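Tungsten-containing formylmethanofuran dehydrogenase 2 subunit C (Methanothermobacter wolfeii, PDB 5T5I) probably forms the beta-helical C subunit of a tungsten enzyme that interconverts carbon dioxide and formylmethanofuran in methanogenesis. Local coordinates at residues V136-G150 with I162-K174. Residues are numbered along the deposited sequence; the frame is centred on the assembly and turned at random.
Sequences VGSSYRGDWRGMSGG and IGEYMNGGKIIIK. With CA (calcium ion), chain B.
Glu-164 reaches across to Ser-138 and Ser-139, its carboxylate ending beside the calcium site. Glu-164 CB lies 3.9 Å from CB of Ser-138. CG stands anti to the backbone N (chi1 176°), and a bend at chi2 swings the carboxylate toward Ser-139, with Glu-164 CD 3.4 Å from Ser-139 OG. Glu-164 OE1 takes two hydrogen bonds: Ser-139 N comes at 3.0 Å, nearly in line with the C-O bond, and Ser-139 OG at 2.7 Å from above the carboxylate plane. Glu-164 OE2 lies 3.2 Å from the calcium ion and forms a salt bridge to a basic side chain of another protein chain. Ser-139 OG also binds the calcium, as do Asp-143 O and an acidic side chain of that other chain; Glu-164 probably acts from the second shell, holding Ser-139 OG in place. With an alanine at this position, Ser-139 N and OG would probably lose their shared acceptor, and the neighbouring basic group its mate. The Tyr-165 ring carries Asp-143 O over one face, 4.1 Å above its plane, and stacks with His-184. Farther in, Met-147 runs extended to put SD 4.2 Å from Ile-171 CD1, while Met-147 O accepts Asn-167 N at 2.7 Å. The segments belong to neighbouring turns of a right-handed parallel beta-helix: the calcium-binding loop 136-150 lies between strands 125-128 and 151-154, while the other segment leads into strand 170-173, flanked by strands 151-154 and 187-192.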
ATOM      1  N   VAL C 136       1.069  22.213  33.580  1.00 20.24           N
ATOM      2  CA  VAL C 136       0.685  23.588  33.868  1.00 19.19           C
ATOM      3  C   VAL C 136      -0.761  23.494  34.385  1.00 24.67           C
ATOM      4  O   VAL C 136      -1.596  22.877  33.720  1.00 24.07           O
ATOM      5  CB  VAL C 136       0.726  24.514  32.623  1.00 21.58           C
ATOM      6  CG1 VAL C 136       0.188  25.900  32.963  1.00 21.52           C
ATOM      7  CG2 VAL C 136       2.136  24.623  32.039  1.00 20.94           C
ATOM      8  N   GLY C 137      -1.028  24.074  35.550  1.00 22.57           N
ATOM      9  CA  GLY C 137      -2.363  24.077  36.144  1.00 23.01           C
ATOM     10  C   GLY C 137      -2.974  22.707  36.372  1.00 26.03           C
ATOM     11  O   GLY C 137      -4.175  22.532  36.186  1.00 26.55           O
ATOM     12  N   SER C 138      -2.163  21.732  36.787  1.00 22.29           N
ATOM     13  CA  SER C 138      -2.597  20.344  37.011  1.00 21.58           C
ATOM     14  C   SER C 138      -3.067  20.078  38.455  1.00 23.93           C
ATOM     15  O   SER C 138      -3.057  20.965  39.306  1.00 23.81           O
ATOM     16  CB  SER C 138      -1.431  19.400  36.707  1.00 23.25           C
ATOM     17  OG  SER C 138      -0.498  19.455  37.771  1.00 28.94           O
ATOM     18  N   SER C 139      -3.451  18.829  38.715  1.00 19.06           N
ATOM     19  CA  SER C 139      -3.789  18.338  40.048  1.00 20.21           C
ATOM     20  C   SER C 139      -2.513  17.680  40.649  1.00 24.66           C
ATOM     21  O   SER C 139      -1.448  17.701  40.027  1.00 24.74           O
ATOM     22  CB  SER C 139      -4.911  17.300  39.964  1.00 22.28           C
ATOM     23  OG  SER C 139      -4.497  16.063  39.402  1.00 26.37           O
ATOM     24  N   TYR C 140      -2.637  17.106  41.840  1.00 23.22           N
ATOM     25  CA  TYR C 140      -1.575  16.340  42.492  1.00 22.46           C
ATOM     26  C   TYR C 140      -1.849  14.847  42.237  1.00 24.96           C
ATOM     27  O   TYR C 140      -3.005  14.458  42.067  1.00 23.72           O
ATOM     28  CB  TYR C 140      -1.535  16.619  44.008  1.00 22.73           C
ATOM     29  CG  TYR C 140      -0.491  15.808  44.744  1.00 22.80           C
ATOM     30  CD1 TYR C 140       0.865  16.062  44.575  1.00 24.05           C
ATOM     31  CD2 TYR C 140      -0.860  14.758  45.583  1.00 22.49           C
ATOM     32  CE1 TYR C 140       1.832  15.280  45.204  1.00 23.99           C
ATOM     33  CE2 TYR C 140       0.098  13.978  46.227  1.00 23.11           C
ATOM     34  CZ  TYR C 140       1.445  14.241  46.036  1.00 23.36           C
ATOM     35  OH  TYR C 140       2.357  13.458  46.700  1.00 23.74           O
ATOM     36  N   ARG C 141      -0.792  14.023  42.222  1.00 22.04           N
ATOM     37  CA  ARG C 141      -0.898  12.552  42.055  1.00 21.58           C
ATOM     38  C   ARG C 141      -2.018  11.961  42.924  1.00 24.91           C
ATOM     39  O   ARG C 141      -2.146  12.297  44.106  1.00 22.89           O
ATOM     40  CB  ARG C 141       0.405  11.833  42.455  1.00 21.98           C
ATOM     41  CG  ARG C 141       1.678  12.261  41.688  1.00 23.66           C
ATOM     42  CD  ARG C 141       1.482  12.332  40.174  1.00 29.78           C
ATOM     43  NE  ARG C 141       2.731  12.606  39.455  1.00 22.93           N
ATOM     44  CZ  ARG C 141       2.853  12.642  38.126  1.00 29.92           C
ATOM     45  NH1 ARG C 141       1.802  12.408  37.344  1.00 21.89           N
ATOM     46  NH2 ARG C 141       4.027  12.889  37.570  1.00 21.23           N
ATOM     47  N   GLY C 142      -2.868  11.159  42.300  1.00 22.31           N
ATOM     48  CA  GLY C 142      -3.964  10.470  42.961  1.00 22.21           C
ATOM     49  C   GLY C 142      -5.238  11.261  43.164  1.00 24.46           C
ATOM     50  O   GLY C 142      -6.314  10.659  43.292  1.00 22.17           O
ATOM     51  N   ASP C 143      -5.154  12.599  43.197  1.00 21.01           N
ATOM     52  CA  ASP C 143      -6.340  13.404  43.451  1.00 21.30           C
ATOM     53  C   ASP C 143      -7.129  13.594  42.161  1.00 26.46           C
ATOM     54  O   ASP C 143      -6.557  13.815  41.099  1.00 28.18           O
ATOM     55  CB  ASP C 143      -5.961  14.753  44.083  1.00 23.22           C
ATOM     56  CG  ASP C 143      -7.037  15.370  44.967  1.00 27.83           C
ATOM     57  OD1 ASP C 143      -8.240  15.056  44.759  1.00 26.61           O
ATOM     58  OD2 ASP C 143      -6.681  16.136  45.871  1.00 32.84           O
ATOM     59  N   TRP C 144      -8.453  13.537  42.279  1.00 23.74           N
ATOM     60  CA  TRP C 144      -9.395  13.700  41.164  1.00 22.49           C
ATOM     61  C   TRP C 144      -9.892  15.169  41.081  1.00 24.90           C
ATOM     62  O   TRP C 144     -10.665  15.478  40.191  1.00 23.62           O
ATOM     63  CB  TRP C 144     -10.582  12.708  41.293  1.00 20.85           C
ATOM     64  CG  TRP C 144     -11.403  12.838  42.544  1.00 22.26           C
ATOM     65  CD1 TRP C 144     -12.612  13.454  42.662  1.00 25.42           C
ATOM     66  CD2 TRP C 144     -11.130  12.242  43.823  1.00 23.09           C
ATOM     67  NE1 TRP C 144     -13.085  13.333  43.950  1.00 25.57           N
ATOM     68  CE2 TRP C 144     -12.202  12.582  44.682  1.00 27.04           C
ATOM     69  CE3 TRP C 144     -10.061  11.491  44.346  1.00 25.00           C
ATOM     70  CZ2 TRP C 144     -12.232  12.205  46.027  1.00 26.44           C
ATOM     71  CZ3 TRP C 144     -10.090  11.122  45.678  1.00 26.83           C
ATOM     72  CH2 TRP C 144     -11.187  11.435  46.494  1.00 28.03           C
ATOM     73  N   ARG C 145      -9.479  16.033  42.038  1.00 22.88           N
ATOM     74  CA  ARG C 145      -9.855  17.447  42.153  1.00 23.12           C
ATOM     75  C   ARG C 145      -8.587  18.296  41.898  1.00 27.30           C
ATOM     76  O   ARG C 145      -7.649  18.248  42.689  1.00 27.70           O
ATOM     77  CB  ARG C 145     -10.404  17.723  43.568  1.00 22.07           C
ATOM     78  CG  ARG C 145     -11.665  16.913  43.906  1.00 26.49           C
ATOM     79  CD  ARG C 145     -11.891  16.653  45.378  1.00 29.88           C
ATOM     80  NE  ARG C 145     -10.863  15.783  45.961  1.00 29.94           N
ATOM     81  CZ  ARG C 145     -10.902  15.262  47.184  1.00 38.74           C
ATOM     82  NH1 ARG C 145     -11.930  15.504  47.988  1.00 28.33           N
ATOM     83  NH2 ARG C 145      -9.918  14.485  47.610  1.00 26.77           N
ATOM     84  N   GLY C 146      -8.557  19.006  40.781  1.00 24.37           N
ATOM     85  CA  GLY C 146      -7.413  19.830  40.391  1.00 23.47           C
ATOM     86  C   GLY C 146      -7.629  21.320  40.572  1.00 26.03           C
ATOM     87  O   GLY C 146      -8.276  21.758  41.532  1.00 24.65           O
ATOM     88  N   MET C 147      -7.049  22.107  39.648  1.00 22.03           N
ATOM     89  CA  MET C 147      -7.162  23.580  39.592  1.00 20.81           C
ATOM     90  C   MET C 147      -8.657  23.969  39.589  1.00 25.81           C
ATOM     91  O   MET C 147      -9.428  23.357  38.857  1.00 24.90           O
ATOM     92  CB  MET C 147      -6.471  24.069  38.313  1.00 23.10           C
ATOM     93  CG  MET C 147      -6.678  25.519  37.987  1.00 26.29           C
ATOM     94  SD  MET C 147      -5.617  25.985  36.611  1.00 28.69           S
ATOM     95  CE  MET C 147      -6.136  27.660  36.370  1.00 25.79           C
ATOM     96  N   SER C 148      -9.071  24.910  40.450  1.00 24.27           N
ATOM     97  CA  SER C 148     -10.485  25.329  40.553  1.00 24.06           C
ATOM     98  C   SER C 148     -10.746  26.812  40.169  1.00 28.27           C
ATOM     99  O   SER C 148     -11.903  27.227  40.081  1.00 28.14           O
ATOM    100  CB  SER C 148     -11.008  25.062  41.962  1.00 25.14           C
ATOM    101  OG  SER C 148     -10.187  25.672  42.947  1.00 28.05           O
ATOM    102  N   GLY C 149      -9.694  27.589  39.971  1.00 24.71           N
ATOM    103  CA  GLY C 149      -9.817  28.990  39.583  1.00 24.90           C
ATOM    104  C   GLY C 149      -8.461  29.621  39.338  1.00 27.63           C
ATOM    105  O   GLY C 149      -7.430  29.002  39.608  1.00 25.20           O
ATOM    106  N   GLY C 150      -8.484  30.846  38.840  1.00 25.23           N
ATOM    107  CA  GLY C 150      -7.296  31.605  38.461  1.00 25.00           C
ATOM    108  C   GLY C 150      -7.050  31.542  36.970  1.00 28.21           C
ATOM    109  O   GLY C 150      -7.734  30.795  36.252  1.00 25.87           O
ATOM    110  N   ILE C 162      -1.215  19.664  30.216  1.00 22.37           N
ATOM    111  CA  ILE C 162      -1.586  20.953  30.770  1.00 23.58           C
ATOM    112  C   ILE C 162      -3.083  20.853  31.157  1.00 25.65           C
ATOM    113  O   ILE C 162      -3.865  20.173  30.480  1.00 25.61           O
ATOM    114  CB  ILE C 162      -1.293  22.165  29.826  1.00 28.66           C
ATOM    115  CG1 ILE C 162      -2.175  22.165  28.577  1.00 30.54           C
ATOM    116  CG2 ILE C 162       0.206  22.260  29.429  1.00 27.67           C
ATOM    117  CD1 ILE C 162      -2.505  23.548  28.142  1.00 40.86           C
ATOM    118  N   GLY C 163      -3.438  21.433  32.283  1.00 21.83           N
ATOM    119  CA  GLY C 163      -4.805  21.379  32.791  1.00 22.22           C
ATOM    120  C   GLY C 163      -5.301  19.990  33.153  1.00 24.96           C
ATOM    121  O   GLY C 163      -6.497  19.705  33.057  1.00 24.52           O
ATOM    122  N   GLU C 164      -4.394  19.114  33.580  1.00 22.12           N
ATOM    123  CA  GLU C 164      -4.728  17.747  33.998  1.00 19.75           C
ATOM    124  C   GLU C 164      -5.720  17.775  35.182  1.00 23.14           C
ATOM    125  O   GLU C 164      -5.453  18.432  36.181  1.00 22.65           O
ATOM    126  CB  GLU C 164      -3.427  16.997  34.344  1.00 20.56           C
ATOM    127  CG  GLU C 164      -3.594  15.578  34.887  1.00 24.36           C
ATOM    128  CD  GLU C 164      -3.244  15.377  36.348  1.00 35.09           C
ATOM    129  OE1 GLU C 164      -3.111  16.383  37.077  1.00 29.25           O
ATOM    130  OE2 GLU C 164      -3.228  14.210  36.798  1.00 30.00           O
ATOM    131  N   TYR C 165      -6.898  17.130  35.022  1.00 20.47           N
ATOM    132  CA  TYR C 165      -7.990  17.118  36.024  1.00 20.77           C
ATOM    133  C   TYR C 165      -8.505  18.554  36.378  1.00 24.00           C
ATOM    134  O   TYR C 165      -8.988  18.788  37.485  1.00 24.67           O
ATOM    135  CB  TYR C 165      -7.605  16.328  37.305  1.00 21.89           C
ATOM    136  CG  TYR C 165      -7.751  14.825  37.196  1.00 22.93           C
ATOM    137  CD1 TYR C 165      -8.989  14.212  37.336  1.00 24.29           C
ATOM    138  CD2 TYR C 165      -6.643  14.012  37.004  1.00 23.25           C
ATOM    139  CE1 TYR C 165      -9.126  12.825  37.259  1.00 22.29           C
ATOM    140  CE2 TYR C 165      -6.762  12.628  36.930  1.00 23.97           C
ATOM    141  CZ  TYR C 165      -8.008  12.036  37.045  1.00 28.76           C
ATOM    142  OH  TYR C 165      -8.103  10.673  36.960  1.00 28.36           O
ATOM    143  N   MET C 166      -8.458  19.490  35.419  1.00 20.67           N
ATOM    144  CA  MET C 166      -8.898  20.875  35.642  1.00 19.97           C
ATOM    145  C   MET C 166     -10.364  20.912  36.062  1.00 23.85           C
ATOM    146  O   MET C 166     -11.174  20.185  35.497  1.00 23.83           O
ATOM    147  CB  MET C 166      -8.694  21.708  34.360  1.00 22.53           C
ATOM    148  CG  MET C 166      -8.580  23.175  34.585  1.00 26.09           C
ATOM    149  SD  MET C 166      -8.403  23.987  32.978  1.00 29.25           S
ATOM    150  CE  MET C 166      -8.387  25.661  33.452  1.00 27.56           C
ATOM    151  N   ASN C 167     -10.687  21.738  37.055  1.00 22.25           N
ATOM    152  CA  ASN C 167     -12.034  21.896  37.606  1.00 23.71           C
ATOM    153  C   ASN C 167     -12.480  23.381  37.716  1.00 29.72           C
ATOM    154  O   ASN C 167     -13.215  23.738  38.636  1.00 31.59           O
ATOM    155  CB  ASN C 167     -12.051  21.253  38.994  1.00 26.11           C
ATOM    156  CG  ASN C 167     -13.404  20.834  39.467  1.00 46.68           C
ATOM    157  OD1 ASN C 167     -14.369  20.720  38.694  1.00 38.02           O
ATOM    158  ND2 ASN C 167     -13.495  20.602  40.767  1.00 42.60           N
ATOM    159  N   GLY C 168     -12.021  24.216  36.798  1.00 26.86           N
ATOM    160  CA  GLY C 168     -12.297  25.655  36.789  1.00 26.86           C
ATOM    161  C   GLY C 168     -11.063  26.461  36.430  1.00 30.00           C
ATOM    162  O   GLY C 168      -9.956  25.924  36.375  1.00 29.58           O
ATOM    163  N   GLY C 169     -11.254  27.748  36.215  1.00 25.47           N
ATOM    164  CA  GLY C 169     -10.175  28.648  35.847  1.00 24.91           C
ATOM    165  C   GLY C 169      -9.909  28.655  34.356  1.00 27.79           C
ATOM    166  O   GLY C 169     -10.704  28.138  33.559  1.00 27.11           O
ATOM    167  N   LYS C 170      -8.772  29.217  33.975  1.00 23.52           N
ATOM    168  CA  LYS C 170      -8.433  29.396  32.564  1.00 22.14           C
ATOM    169  C   LYS C 170      -6.936  29.263  32.308  1.00 26.37           C
ATOM    170  O   LYS C 170      -6.134  29.832  33.046  1.00 25.49           O
ATOM    171  CB  LYS C 170      -8.905  30.787  32.133  1.00 23.01           C
ATOM    172  CG  LYS C 170      -8.725  31.098  30.663  1.00 29.61           C
ATOM    173  CD  LYS C 170      -9.598  32.262  30.211  1.00 37.70           C
ATOM    174  CE  LYS C 170      -9.245  33.590  30.848  1.00 43.29           C
ATOM    175  NZ  LYS C 170     -10.182  34.672  30.446  1.00 55.71           N
ATOM    176  N   ILE C 171      -6.568  28.550  31.235  1.00 22.99           N
ATOM    177  CA  ILE C 171      -5.171  28.393  30.821  1.00 22.25           C
ATOM    178  C   ILE C 171      -5.056  28.837  29.361  1.00 26.67           C
ATOM    179  O   ILE C 171      -5.779  28.323  28.502  1.00 26.15           O
ATOM    180  CB  ILE C 171      -4.648  26.952  31.006  1.00 24.35           C
ATOM    181  CG1 ILE C 171      -4.687  26.528  32.491  1.00 23.89           C
ATOM    182  CG2 ILE C 171      -3.207  26.815  30.433  1.00 23.86           C
ATOM    183  CD1 ILE C 171      -4.474  25.018  32.736  1.00 25.22           C
ATOM    184  N   ILE C 172      -4.124  29.749  29.076  1.00 23.31           N
ATOM    185  CA  ILE C 172      -3.862  30.217  27.716  1.00 23.40           C
ATOM    186  C   ILE C 172      -2.397  29.909  27.370  1.00 27.37           C
ATOM    187  O   ILE C 172      -1.501  30.368  28.077  1.00 26.95           O
ATOM    188  CB  ILE C 172      -4.182  31.728  27.548  1.00 26.67           C
ATOM    189  CG1 ILE C 172      -5.681  32.008  27.822  1.00 28.63           C
ATOM    190  CG2 ILE C 172      -3.786  32.214  26.140  1.00 27.01           C
ATOM    191  CD1 ILE C 172      -6.036  33.470  27.977  1.00 39.02           C
ATOM    192  N   ILE C 173      -2.157  29.128  26.308  1.00 23.78           N
ATOM    193  CA  ILE C 173      -0.802  28.853  25.800  1.00 23.38           C
ATOM    194  C   ILE C 173      -0.724  29.586  24.467  1.00 26.93           C
ATOM    195  O   ILE C 173      -1.462  29.240  23.538  1.00 26.41           O
ATOM    196  CB  ILE C 173      -0.501  27.331  25.616  1.00 24.83           C
ATOM    197  CG1 ILE C 173      -0.887  26.503  26.853  1.00 24.60           C
ATOM    198  CG2 ILE C 173       0.980  27.096  25.234  1.00 24.27           C
ATOM    199  CD1 ILE C 173      -0.237  26.885  28.175  1.00 22.11           C
ATOM    200  N   LYS C 174       0.132  30.599  24.365  1.00 24.18           N
ATOM    201  CA  LYS C 174       0.255  31.366  23.120  1.00 24.36           C
ATOM    202  C   LYS C 174       1.080  30.618  22.047  1.00 29.67           C
ATOM    203  O   LYS C 174       0.896  30.862  20.861  1.00 28.36           O
ATOM    204  CB  LYS C 174       0.777  32.768  23.390  1.00 25.72           C
ATOM    205  CG  LYS C 174      -0.153  33.565  24.315  1.00 37.22           C
ATOM    206  CD  LYS C 174       0.258  35.060  24.450  1.00 49.14           C
ATOM    207  CE  LYS C 174      -0.829  36.126  24.450  1.00 69.37           C
ATOM    208  NZ  LYS C 174      -2.232  35.643  24.653  1.00 78.36           N
TER
HETATM  209 CA    CA B 508      -4.363  13.407  39.705  1.00 25.92          CA
HETATM  210  O   HOH W   1      -6.036  20.918  37.229  1.00 19.22           O
HETATM  211  O   HOH W   2     -11.153  17.943  38.895  1.00 26.99           O
HETATM  212  O   HOH W   3     -10.997  21.260  42.539  1.00 30.65           O